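Long-range contacts in uncharacterized protein (Xanthomonas campestris pv. campestris, PDB 3HIU), which is of unknown function but belongs to the DUF892 family of the ferritin-like clan and forms a four-helix bundle that holds a sodium ion: residues 18-29 against 42-53; 3-11 against 117-126. One frame throughout, in Å; residues are numbered along the deposited sequence.

Contact 1: 18-29 against 42-53; sequences EKEAETMMAAMA and IEQHVEETQQQS. With NA (sodium ion), chain J; EDO (1,2-ethanediol), chain N.
Met25, a selenomethionine, is the knob of this helix pair, set among Ile42, His45, Val46 and Thr49. Its CB lies against Val46 CG2 at 3.5 Å, tighter than usual for two carbons, and against Ile42 CG2. The first two torsions, with CG anti to the carbonyl carbon (chi1 -57°), carry SE to the His45 ring, oblique to it and 4.1 Å from the centroid; the bend at chi3 turns CE tip to tip with Thr49. Toward the loop between the helices, the methyl of Ala29 adds a lighter contact with Ile42 CG2. One turn before Met25, Glu22 CB rests 3.4 Å from Thr49 CG2. Thr49 OG1, anti to the carbonyl carbon (chi1 -79°), binds the sodium ion at 2.6 Å and lies over one face of the His45 ring. Gln52 OE1 also binds the ion, at 2.8 Å, and its amide is anchored through NE2 to Gln136. Glu18 packs CB on Ser53 CB at 3.6 Å, and its bent chain brings the carboxylate beside the sodium site. On the outer flank a water joins Lys19 NZ, Glu22 OE1 and Ser53 OG, receiving from the lysine and donating to the carboxylate. Behind the first shell, His45 ND1 donates to the anti lone pair of Glu48 OE2 at 3.0 Å, while NE2 is hydrogen-bonded to Glu137, which fixes the rotation of the ring; Glu48 is paired with Arg41. The axes of 18-28 and 42-53 come within 8.9 Å and run antiparallel at 159°, helices 2-28 and 36-62 being neighbours in a ferritin-like four-helix bundle whose polar interior holds the sodium ion.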
loop_
_atom_site.group_PDB
_atom_site.type_symbol
_atom_site.label_atom_id
_atom_site.label_comp_id
_atom_site.label_asym_id
_atom_site.label_seq_id
_atom_site.Cartn_x
_atom_site.Cartn_y
_atom_site.Cartn_z
ATOM N N GLU B 18 -2.920 -6.042 11.979
ATOM C CA GLU B 18 -3.522 -7.324 11.624
ATOM C C GLU B 18 -4.981 -7.389 12.013
ATOM O O GLU B 18 -5.758 -8.129 11.412
ATOM C CB GLU B 18 -2.780 -8.479 12.302
ATOM C CG GLU B 18 -1.352 -8.653 11.840
ATOM C CD GLU B 18 -1.264 -8.970 10.371
ATOM O OE1 GLU B 18 -2.306 -9.293 9.759
ATOM O OE2 GLU B 18 -0.145 -8.901 9.822
ATOM N N LYS B 19 -5.381 -6.652 13.005
ATOM C CA LYS B 19 -6.780 -6.608 13.420
ATOM C C LYS B 19 -7.584 -5.738 12.448
ATOM O O LYS B 19 -8.741 -6.038 12.143
ATOM C CB LYS B 19 -6.905 -6.085 14.855
ATOM C CG LYS B 19 -6.112 -6.888 15.897
ATOM C CD LYS B 19 -6.795 -8.210 16.220
ATOM C CE LYS B 19 -5.801 -9.266 16.674
ATOM N NZ LYS B 19 -6.435 -10.618 16.742
ATOM N N GLU B 20 -6.959 -4.668 11.959
ATOM C CA GLU B 20 -7.556 -3.807 10.942
ATOM C C GLU B 20 -7.620 -4.535 9.602
ATOM O O GLU B 20 -8.583 -4.396 8.842
ATOM C CB GLU B 20 -6.748 -2.515 10.798
ATOM C CG GLU B 20 -7.098 -1.694 9.564
ATOM C CD GLU B 20 -6.087 -0.593 9.274
ATOM O OE1 GLU B 20 -4.930 -0.691 9.751
ATOM O OE2 GLU B 20 -6.452 0.368 8.560
ATOM N N ALA B 21 -6.581 -5.308 9.312
ATOM C CA ALA B 21 -6.568 -6.112 8.104
ATOM C C ALA B 21 -7.703 -7.125 8.179
ATOM O O ALA B 21 -8.485 -7.264 7.234
ATOM C CB ALA B 21 -5.213 -6.819 7.931
ATOM N N GLU B 22 -7.803 -7.815 9.317
ATOM C CA GLU B 22 -8.804 -8.871 9.494
ATOM C C GLU B 22 -10.239 -8.370 9.337
ATOM O O GLU B 22 -11.100 -9.080 8.806
ATOM C CB GLU B 22 -8.631 -9.571 10.842
ATOM C CG GLU B 22 -9.824 -10.428 11.230
ATOM C CD GLU B 22 -9.718 -10.972 12.641
ATOM O OE1 GLU B 22 -8.579 -11.222 13.100
ATOM O OE2 GLU B 22 -10.777 -11.150 13.287
ATOM N N THR B 23 -10.493 -7.145 9.785
ATOM C CA THR B 23 -11.817 -6.557 9.623
ATOM C C THR B 23 -12.050 -5.989 8.216
ATOM O O THR B 23 -13.165 -6.061 7.691
ATOM C CB THR B 23 -12.094 -5.487 10.687
ATOM O OG1 THR B 23 -12.277 -6.127 11.956
ATOM C CG2 THR B 23 -13.352 -4.695 10.336
HETATM N N MSE B 24 -10.996 -5.441 7.608
HETATM C CA MSE B 24 -11.071 -4.905 6.249
HETATM C C MSE B 24 -11.283 -6.014 5.217
HETATM O O MSE B 24 -11.927 -5.811 4.186
HETATM C CB MSE B 24 -9.806 -4.109 5.916
HETATM C CG MSE B 24 -9.885 -3.310 4.610
HETATM SE SE MSE B 24 -8.177 -2.482 4.140
HETATM C CE MSE B 24 -7.581 -2.054 5.964
HETATM N N MSE B 25 -10.736 -7.189 5.499
HETATM C CA MSE B 25 -10.925 -8.341 4.637
HETATM C C MSE B 25 -12.264 -9.004 4.897
HETATM O O MSE B 25 -13.003 -9.307 3.958
HETATM C CB MSE B 25 -9.819 -9.350 4.868
HETATM C CG MSE B 25 -8.441 -8.777 4.650
HETATM SE SE MSE B 25 -7.159 -10.203 4.472
HETATM C CE MSE B 25 -7.312 -10.930 6.256
ATOM N N ALA B 26 -12.562 -9.244 6.172
ATOM C CA ALA B 26 -13.834 -9.836 6.577
ATOM C C ALA B 26 -15.010 -8.978 6.114
ATOM O O ALA B 26 -16.169 -9.380 6.228
ATOM C CB ALA B 26 -13.878 -10.030 8.086
ATOM N N ALA B 27 -14.702 -7.797 5.585
ATOM C CA ALA B 27 -15.725 -6.897 5.066
ATOM C C ALA B 27 -15.649 -6.723 3.549
ATOM O O ALA B 27 -16.633 -6.331 2.925
ATOM C CB ALA B 27 -15.653 -5.548 5.760
HETATM N N MSE B 28 -14.491 -6.999 2.953
HETATM C CA MSE B 28 -14.390 -6.947 1.498
HETATM C C MSE B 28 -14.984 -8.234 0.946
HETATM O O MSE B 28 -15.553 -8.256 -0.147
HETATM C CB MSE B 28 -12.946 -6.797 1.035
HETATM C CG MSE B 28 -12.789 -6.011 -0.262
HETATM SE SE MSE B 28 -12.832 -4.049 -0.064
HETATM C CE MSE B 28 -14.751 -3.727 0.039
ATOM N N ALA B 29 -14.854 -9.303 1.726
ATOM C CA ALA B 29 -15.428 -10.596 1.380
ATOM C C ALA B 29 -16.948 -10.519 1.261
ATOM O O ALA B 29 -17.543 -11.175 0.404
ATOM C CB ALA B 29 -15.030 -11.638 2.409
ATOM N N ILE B 42 -9.879 -14.088 -0.199
ATOM C CA ILE B 42 -9.930 -13.216 0.955
ATOM C C ILE B 42 -10.363 -13.981 2.213
ATOM O O ILE B 42 -9.800 -13.780 3.293
ATOM C CB ILE B 42 -10.852 -12.036 0.680
ATOM C CG1 ILE B 42 -10.344 -11.274 -0.539
ATOM C CG2 ILE B 42 -10.918 -11.127 1.884
ATOM C CD1 ILE B 42 -9.044 -10.549 -0.281
ATOM N N GLU B 43 -11.347 -14.867 2.067
ATOM C CA GLU B 43 -11.831 -15.691 3.187
ATOM C C GLU B 43 -10.690 -16.481 3.835
ATOM O O GLU B 43 -10.543 -16.500 5.057
ATOM C CB GLU B 43 -12.955 -16.643 2.728
ATOM C CG GLU B 43 -14.352 -16.011 2.702
ATOM C CD GLU B 43 -15.374 -16.758 1.819
ATOM O OE1 GLU B 43 -15.150 -17.930 1.428
ATOM O OE2 GLU B 43 -16.425 -16.151 1.519
ATOM N N GLN B 44 -9.881 -17.117 2.994
ATOM C CA GLN B 44 -8.709 -17.861 3.435
ATOM C C GLN B 44 -7.704 -16.970 4.149
ATOM O O GLN B 44 -6.999 -17.424 5.053
ATOM C CB GLN B 44 -8.036 -18.520 2.235
ATOM C CG GLN B 44 -6.701 -19.181 2.537
ATOM C CD GLN B 44 -6.039 -19.715 1.281
ATOM O OE1 GLN B 44 -6.630 -19.693 0.198
ATOM N NE2 GLN B 44 -4.807 -20.196 1.415
ATOM N N HIS B 45 -7.624 -15.707 3.737
ATOM C CA HIS B 45 -6.676 -14.787 4.364
ATOM C C HIS B 45 -7.218 -14.156 5.648
ATOM O O HIS B 45 -6.442 -13.712 6.500
ATOM C CB HIS B 45 -6.188 -13.712 3.385
ATOM C CG HIS B 45 -4.894 -13.067 3.793
ATOM N ND1 HIS B 45 -3.873 -13.764 4.402
ATOM C CD2 HIS B 45 -4.449 -11.795 3.659
ATOM C CE1 HIS B 45 -2.861 -12.949 4.636
ATOM N NE2 HIS B 45 -3.186 -11.746 4.196
ATOM N N VAL B 46 -8.541 -14.123 5.793
ATOM C CA VAL B 46 -9.129 -13.696 7.062
ATOM C C VAL B 46 -8.727 -14.664 8.173
ATOM O O VAL B 46 -8.512 -14.255 9.312
ATOM C CB VAL B 46 -10.665 -13.551 6.998
ATOM C CG1 VAL B 46 -11.253 -13.449 8.403
ATOM C CG2 VAL B 46 -11.041 -12.325 6.188
ATOM N N GLU B 47 -8.601 -15.944 7.827
ATOM C CA GLU B 47 -8.191 -16.963 8.793
ATOM C C GLU B 47 -6.675 -16.951 9.028
ATOM O O GLU B 47 -6.216 -17.057 10.159
ATOM C CB GLU B 47 -8.666 -18.344 8.342
ATOM C CG GLU B 47 -10.180 -18.501 8.324
ATOM C CD GLU B 47 -10.745 -18.801 9.700
ATOM O OE1 GLU B 47 -11.963 -18.594 9.915
ATOM O OE2 GLU B 47 -9.964 -19.249 10.568
ATOM N N GLU B 48 -5.911 -16.820 7.950
ATOM C CA GLU B 48 -4.469 -16.635 8.033
ATOM C C GLU B 48 -4.099 -15.431 8.916
ATOM O O GLU B 48 -3.195 -15.538 9.748
ATOM C CB GLU B 48 -3.858 -16.479 6.627
ATOM C CG GLU B 48 -3.535 -17.805 5.927
ATOM C CD GLU B 48 -3.819 -17.806 4.418
ATOM O OE1 GLU B 48 -4.049 -18.906 3.860
ATOM O OE2 GLU B 48 -3.817 -16.725 3.788
ATOM N N THR B 49 -4.789 -14.297 8.734
ATOM C CA THR B 49 -4.538 -13.090 9.535
ATOM C C THR B 49 -4.752 -13.345 11.014
ATOM O O THR B 49 -3.894 -13.040 11.842
ATOM C CB THR B 49 -5.456 -11.919 9.134
ATOM O OG1 THR B 49 -4.947 -11.301 7.950
ATOM C CG2 THR B 49 -5.498 -10.870 10.240
ATOM N N GLN B 50 -5.913 -13.891 11.353
ATOM C CA GLN B 50 -6.193 -14.242 12.735
ATOM C C GLN B 50 -5.010 -14.993 13.356
ATOM O O GLN B 50 -4.652 -14.762 14.512
ATOM C CB GLN B 50 -7.475 -15.066 12.811
ATOM C CG GLN B 50 -8.678 -14.304 12.296
ATOM C CD GLN B 50 -9.841 -15.206 11.947
ATOM O OE1 GLN B 50 -9.762 -16.425 12.095
ATOM N NE2 GLN B 50 -10.930 -14.610 11.476
ATOM N N GLN B 51 -4.394 -15.871 12.570
ATOM C CA GLN B 51 -3.237 -16.634 13.024
ATOM C C GLN B 51 -1.938 -15.819 13.051
ATOM O O GLN B 51 -1.007 -16.148 13.786
ATOM C CB GLN B 51 -3.066 -17.887 12.172
ATOM C CG GLN B 51 -4.208 -18.859 12.329
ATOM C CD GLN B 51 -3.796 -20.277 12.031
ATOM O OE1 GLN B 51 -2.922 -20.516 11.197
ATOM N NE2 GLN B 51 -4.422 -21.232 12.711
ATOM N N GLN B 52 -1.876 -14.757 12.252
ATOM C CA GLN B 52 -0.728 -13.857 12.273
ATOM C C GLN B 52 -0.599 -13.146 13.609
ATOM O O GLN B 52 0.347 -13.386 14.354
ATOM C CB GLN B 52 -0.818 -12.836 11.142
ATOM C CG GLN B 52 -0.224 -13.354 9.870
ATOM C CD GLN B 52 -0.589 -12.517 8.672
ATOM O OE1 GLN B 52 -1.055 -11.384 8.803
ATOM N NE2 GLN B 52 -0.384 -13.076 7.488
ATOM N N SER B 53 -1.559 -12.273 13.906
ATOM C CA SER B 53 -1.540 -11.501 15.140
ATOM C C SER B 53 -1.452 -12.409 16.372
ATOM O O SER B 53 -0.764 -12.095 17.328
ATOM C CB SER B 53 -2.764 -10.592 15.215
ATOM O OG SER B 53 -3.955 -11.343 15.107
HETATM NA NA NA J . -2.843 -10.250 6.937
HETATM C C1 EDO N . -18.454 -17.595 -0.200
HETATM O O1 EDO N . -17.529 -18.659 0.062
HETATM C C2 EDO N . -19.684 -18.111 -0.925
HETATM O O2 EDO N . -20.063 -17.111 -1.862
HETATM O O HOH W 1 -6.091 -10.657 13.840
#

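Contact 2: 3-11 against 117-126; sequences SRERLVKWL and AARSAGEQEV. With EDO (1,2-ethanediol), chain R.
Leu7 drives its isobutyl group into the corner between helix 94-120 and the start of helix 124-159. Its CG is anti to the backbone N (chi1 -150°), which places CG 3.5 Å from Ala117 O. From there the two methyls part: CD2 meets Val126 CG1 tip to tip at 3.9 Å, while CD1 lies near the methyl of Ala121 and the CG of Glu123. Leu11, a turn later, adds CD1 to the same valine methyl. On the other flank Ala117 CB touches the six-membered part of the Trp10 indole obliquely, 3.4 Å from CE3. Ser3 closes the row with its CB 4.0 Å from Ala121 CB. The backbones come near, with the CA atoms of Leu7 and Ala117 5.2 Å apart, consistent with the small alanine side chains. The chain turns at Gly122, whose positive phi ends the helix in a Schellman motif; Glu123, with N bonded to Ala118 O at 3.0 Å, then takes the N-cap position of the next helix. Its carboxylate stands at the polar edge, where OE2 approaches the rim of the Arg4 guanidinium near its plane. Glu123 OE2 lies 3.7 Å from Arg4 NH2, a long salt bridge, with the two planes 49° apart. Arg6 and Trp10 turn their polar ends to the second subunit, to Glu159 and Asp91 respectively. The contact closes one end of the four-helix bundle, packing the first helix against a tight turn between two antiparallel helices (an alpha-alpha hairpin), beside the dimer interface.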
loop_
_atom_site.group_PDB
_atom_site.type_symbol
_atom_site.label_atom_id
_atom_site.label_comp_id
_atom_site.label_asym_id
_atom_site.label_seq_id
_atom_site.Cartn_x
_atom_site.Cartn_y
_atom_site.Cartn_z
ATOM N N SER B 3 16.383 -2.119 22.565
ATOM C CA SER B 3 16.219 -3.110 21.517
ATOM C C SER B 3 14.913 -3.874 21.707
ATOM O O SER B 3 14.102 -3.949 20.789
ATOM C CB SER B 3 17.404 -4.075 21.499
ATOM O OG SER B 3 17.532 -4.749 22.735
ATOM N N ARG B 4 14.702 -4.435 22.892
ATOM C CA ARG B 4 13.474 -5.179 23.137
ATOM C C ARG B 4 12.263 -4.293 22.981
ATOM O O ARG B 4 11.267 -4.695 22.387
ATOM C CB ARG B 4 13.437 -5.785 24.535
ATOM C CG ARG B 4 12.034 -6.222 24.936
ATOM C CD ARG B 4 12.029 -7.084 26.186
ATOM N NE ARG B 4 12.736 -8.351 26.003
ATOM C CZ ARG B 4 12.741 -9.333 26.899
ATOM N NH1 ARG B 4 12.067 -9.194 28.029
ATOM N NH2 ARG B 4 13.412 -10.452 26.659
ATOM N N GLU B 5 12.344 -3.090 23.529
ATOM C CA GLU B 5 11.178 -2.216 23.564
ATOM C C GLU B 5 10.909 -1.470 22.251
ATOM O O GLU B 5 9.855 -0.863 22.093
ATOM C CB GLU B 5 11.233 -1.272 24.774
ATOM C CG GLU B 5 10.275 -1.637 25.933
ATOM C CD GLU B 5 10.283 -3.118 26.318
ATOM O OE1 GLU B 5 10.419 -3.427 27.521
ATOM O OE2 GLU B 5 10.138 -3.978 25.425
ATOM N N ARG B 6 11.844 -1.520 21.308
ATOM C CA ARG B 6 11.540 -1.071 19.951
ATOM C C ARG B 6 10.869 -2.204 19.174
ATOM O O ARG B 6 9.919 -1.986 18.429
ATOM C CB ARG B 6 12.797 -0.612 19.221
ATOM C CG ARG B 6 12.605 -0.506 17.714
ATOM C CD ARG B 6 11.540 0.521 17.387
ATOM N NE ARG B 6 11.929 1.831 17.887
ATOM C CZ ARG B 6 11.091 2.842 18.082
ATOM N NH1 ARG B 6 11.550 4.000 18.539
ATOM N NH2 ARG B 6 9.798 2.694 17.825
ATOM N N LEU B 7 11.384 -3.415 19.353
ATOM C CA LEU B 7 10.796 -4.626 18.792
ATOM C C LEU B 7 9.348 -4.741 19.277
ATOM O O LEU B 7 8.427 -4.937 18.484
ATOM C CB LEU B 7 11.602 -5.843 19.266
ATOM C CG LEU B 7 11.723 -7.111 18.417
ATOM C CD1 LEU B 7 11.990 -8.305 19.309
ATOM C CD2 LEU B 7 10.481 -7.342 17.591
ATOM N N VAL B 8 9.163 -4.614 20.590
ATOM C CA VAL B 8 7.842 -4.621 21.216
ATOM C C VAL B 8 6.949 -3.505 20.662
ATOM O O VAL B 8 5.759 -3.715 20.393
ATOM C CB VAL B 8 7.960 -4.460 22.743
ATOM C CG1 VAL B 8 6.603 -4.192 23.360
ATOM C CG2 VAL B 8 8.610 -5.699 23.364
ATOM N N LYS B 9 7.536 -2.322 20.491
ATOM C CA LYS B 9 6.852 -1.181 19.880
ATOM C C LYS B 9 6.271 -1.488 18.482
ATOM O O LYS B 9 5.097 -1.203 18.218
ATOM C CB LYS B 9 7.810 0.008 19.812
ATOM C CG LYS B 9 7.128 1.356 19.772
ATOM C CD LYS B 9 6.828 1.775 18.350
ATOM C CE LYS B 9 5.916 2.992 18.308
ATOM N NZ LYS B 9 5.344 3.150 16.941
ATOM N N TRP B 10 7.094 -2.064 17.597
ATOM C CA TRP B 10 6.668 -2.420 16.237
ATOM C C TRP B 10 5.818 -3.677 16.214
ATOM O O TRP B 10 4.936 -3.819 15.368
ATOM C CB TRP B 10 7.870 -2.552 15.297
ATOM C CG TRP B 10 8.517 -1.237 15.068
ATOM C CD1 TRP B 10 7.986 -0.033 15.353
ATOM C CD2 TRP B 10 9.805 -0.985 14.489
ATOM N NE1 TRP B 10 8.857 0.968 15.001
ATOM C CE2 TRP B 10 9.982 0.407 14.461
ATOM C CE3 TRP B 10 10.822 -1.799 13.991
ATOM C CZ2 TRP B 10 11.135 1.007 13.963
ATOM C CZ3 TRP B 10 11.968 -1.198 13.490
ATOM C CH2 TRP B 10 12.113 0.187 13.481
ATOM N N LEU B 11 6.061 -4.585 17.149
ATOM C CA LEU B 11 5.178 -5.735 17.305
ATOM C C LEU B 11 3.732 -5.307 17.626
ATOM O O LEU B 11 2.776 -5.871 17.090
ATOM C CB LEU B 11 5.712 -6.690 18.376
ATOM C CG LEU B 11 6.755 -7.718 17.935
ATOM C CD1 LEU B 11 7.096 -8.643 19.101
ATOM C CD2 LEU B 11 6.275 -8.523 16.721
ATOM N N ALA B 117 14.278 -5.298 13.409
ATOM C CA ALA B 117 14.209 -4.956 14.832
ATOM C C ALA B 117 14.316 -6.205 15.708
ATOM O O ALA B 117 14.682 -6.120 16.885
ATOM C CB ALA B 117 12.924 -4.187 15.153
ATOM N N ALA B 118 13.980 -7.358 15.134
ATOM C CA ALA B 118 14.148 -8.631 15.825
ATOM C C ALA B 118 15.600 -9.113 15.741
ATOM O O ALA B 118 16.190 -9.523 16.738
ATOM C CB ALA B 118 13.201 -9.678 15.251
ATOM N N ARG B 119 16.177 -9.070 14.546
ATOM C CA ARG B 119 17.563 -9.479 14.390
ATOM C C ARG B 119 18.464 -8.663 15.312
ATOM O O ARG B 119 19.195 -9.225 16.143
ATOM C CB ARG B 119 18.000 -9.394 12.923
ATOM C CG ARG B 119 17.518 -10.598 12.118
ATOM C CD ARG B 119 17.872 -10.543 10.642
ATOM N NE ARG B 119 17.268 -11.673 9.931
ATOM C CZ ARG B 119 17.159 -11.765 8.608
ATOM N NH1 ARG B 119 17.612 -10.791 7.829
ATOM N NH2 ARG B 119 16.587 -12.832 8.062
ATOM N N SER B 120 18.388 -7.339 15.175
ATOM C CA SER B 120 19.148 -6.413 16.018
ATOM C C SER B 120 18.983 -6.704 17.519
ATOM O O SER B 120 19.916 -6.519 18.302
ATOM C CB SER B 120 18.765 -4.957 15.695
ATOM O OG SER B 120 18.983 -4.091 16.800
ATOM N N ALA B 121 17.793 -7.159 17.906
ATOM C CA ALA B 121 17.490 -7.471 19.303
ATOM C C ALA B 121 17.951 -8.881 19.675
ATOM O O ALA B 121 17.835 -9.296 20.830
ATOM C CB ALA B 121 16.000 -7.308 19.577
ATOM N N GLY B 122 18.469 -9.608 18.688
ATOM C CA GLY B 122 18.926 -10.966 18.899
ATOM C C GLY B 122 17.799 -11.894 19.302
ATOM O O GLY B 122 18.024 -12.902 19.971
ATOM N N GLU B 123 16.580 -11.537 18.912
ATOM C CA GLU B 123 15.431 -12.415 19.083
ATOM C C GLU B 123 15.215 -13.123 17.762
ATOM O O GLU B 123 14.412 -12.690 16.937
ATOM C CB GLU B 123 14.174 -11.620 19.456
ATOM C CG GLU B 123 14.187 -10.975 20.840
ATOM C CD GLU B 123 13.961 -11.967 21.976
ATOM O OE1 GLU B 123 13.621 -13.138 21.703
ATOM O OE2 GLU B 123 14.123 -11.567 23.150
ATOM N N GLN B 124 15.941 -14.207 17.539
ATOM C CA GLN B 124 15.880 -14.865 16.244
ATOM C C GLN B 124 14.577 -15.639 16.005
ATOM O O GLN B 124 14.170 -15.819 14.865
ATOM C CB GLN B 124 17.110 -15.746 16.026
ATOM C CG GLN B 124 18.420 -14.965 15.921
ATOM C CD GLN B 124 18.526 -14.141 14.642
ATOM O OE1 GLN B 124 17.815 -14.389 13.666
ATOM N NE2 GLN B 124 19.427 -13.159 14.643
ATOM N N GLU B 125 13.924 -16.088 17.072
ATOM C CA GLU B 125 12.633 -16.769 16.954
ATOM C C GLU B 125 11.544 -15.791 16.532
ATOM O O GLU B 125 10.715 -16.117 15.692
ATOM C CB GLU B 125 12.225 -17.441 18.273
ATOM C CG GLU B 125 13.096 -18.614 18.699
ATOM C CD GLU B 125 14.285 -18.203 19.563
ATOM O OE1 GLU B 125 14.512 -16.986 19.756
ATOM O OE2 GLU B 125 14.993 -19.107 20.058
ATOM N N VAL B 126 11.536 -14.602 17.134
ATOM C CA VAL B 126 10.614 -13.544 16.733
ATOM C C VAL B 126 10.814 -13.243 15.249
ATOM O O VAL B 126 9.857 -13.126 14.498
ATOM C CB VAL B 126 10.819 -12.250 17.569
ATOM C CG1 VAL B 126 9.857 -11.166 17.119
ATOM C CG2 VAL B 126 10.621 -12.537 19.039
HETATM C C1 EDO R . 11.095 3.018 21.729
HETATM O O1 EDO R . 9.840 2.343 21.852
HETATM C C2 EDO R . 10.885 4.527 21.855
HETATM O O2 EDO R . 12.118 5.210 21.583
#

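Both contacts draw on helix 2-28, but at places whose centres lie 24 Å apart. Contact 1 sits near the middle of the chain, about 7 Å from its centre, and joins this helix to its sequence neighbour, helix 36-62; contact 2 lies at the bundle's end, about 20 Å out, and joins it to helices 94-120 and 124-159. Both segments of contact 1 fall in the sequence between those of contact 2. Contact 1 is central yet only partly buried, and mixes apolar packing with metal ligands and buried polar groups. Contact 2, though terminal, is buried, partly next to the second subunit, and is largely apolar, with charges at its rim. The second subunit meets contact 2 alone.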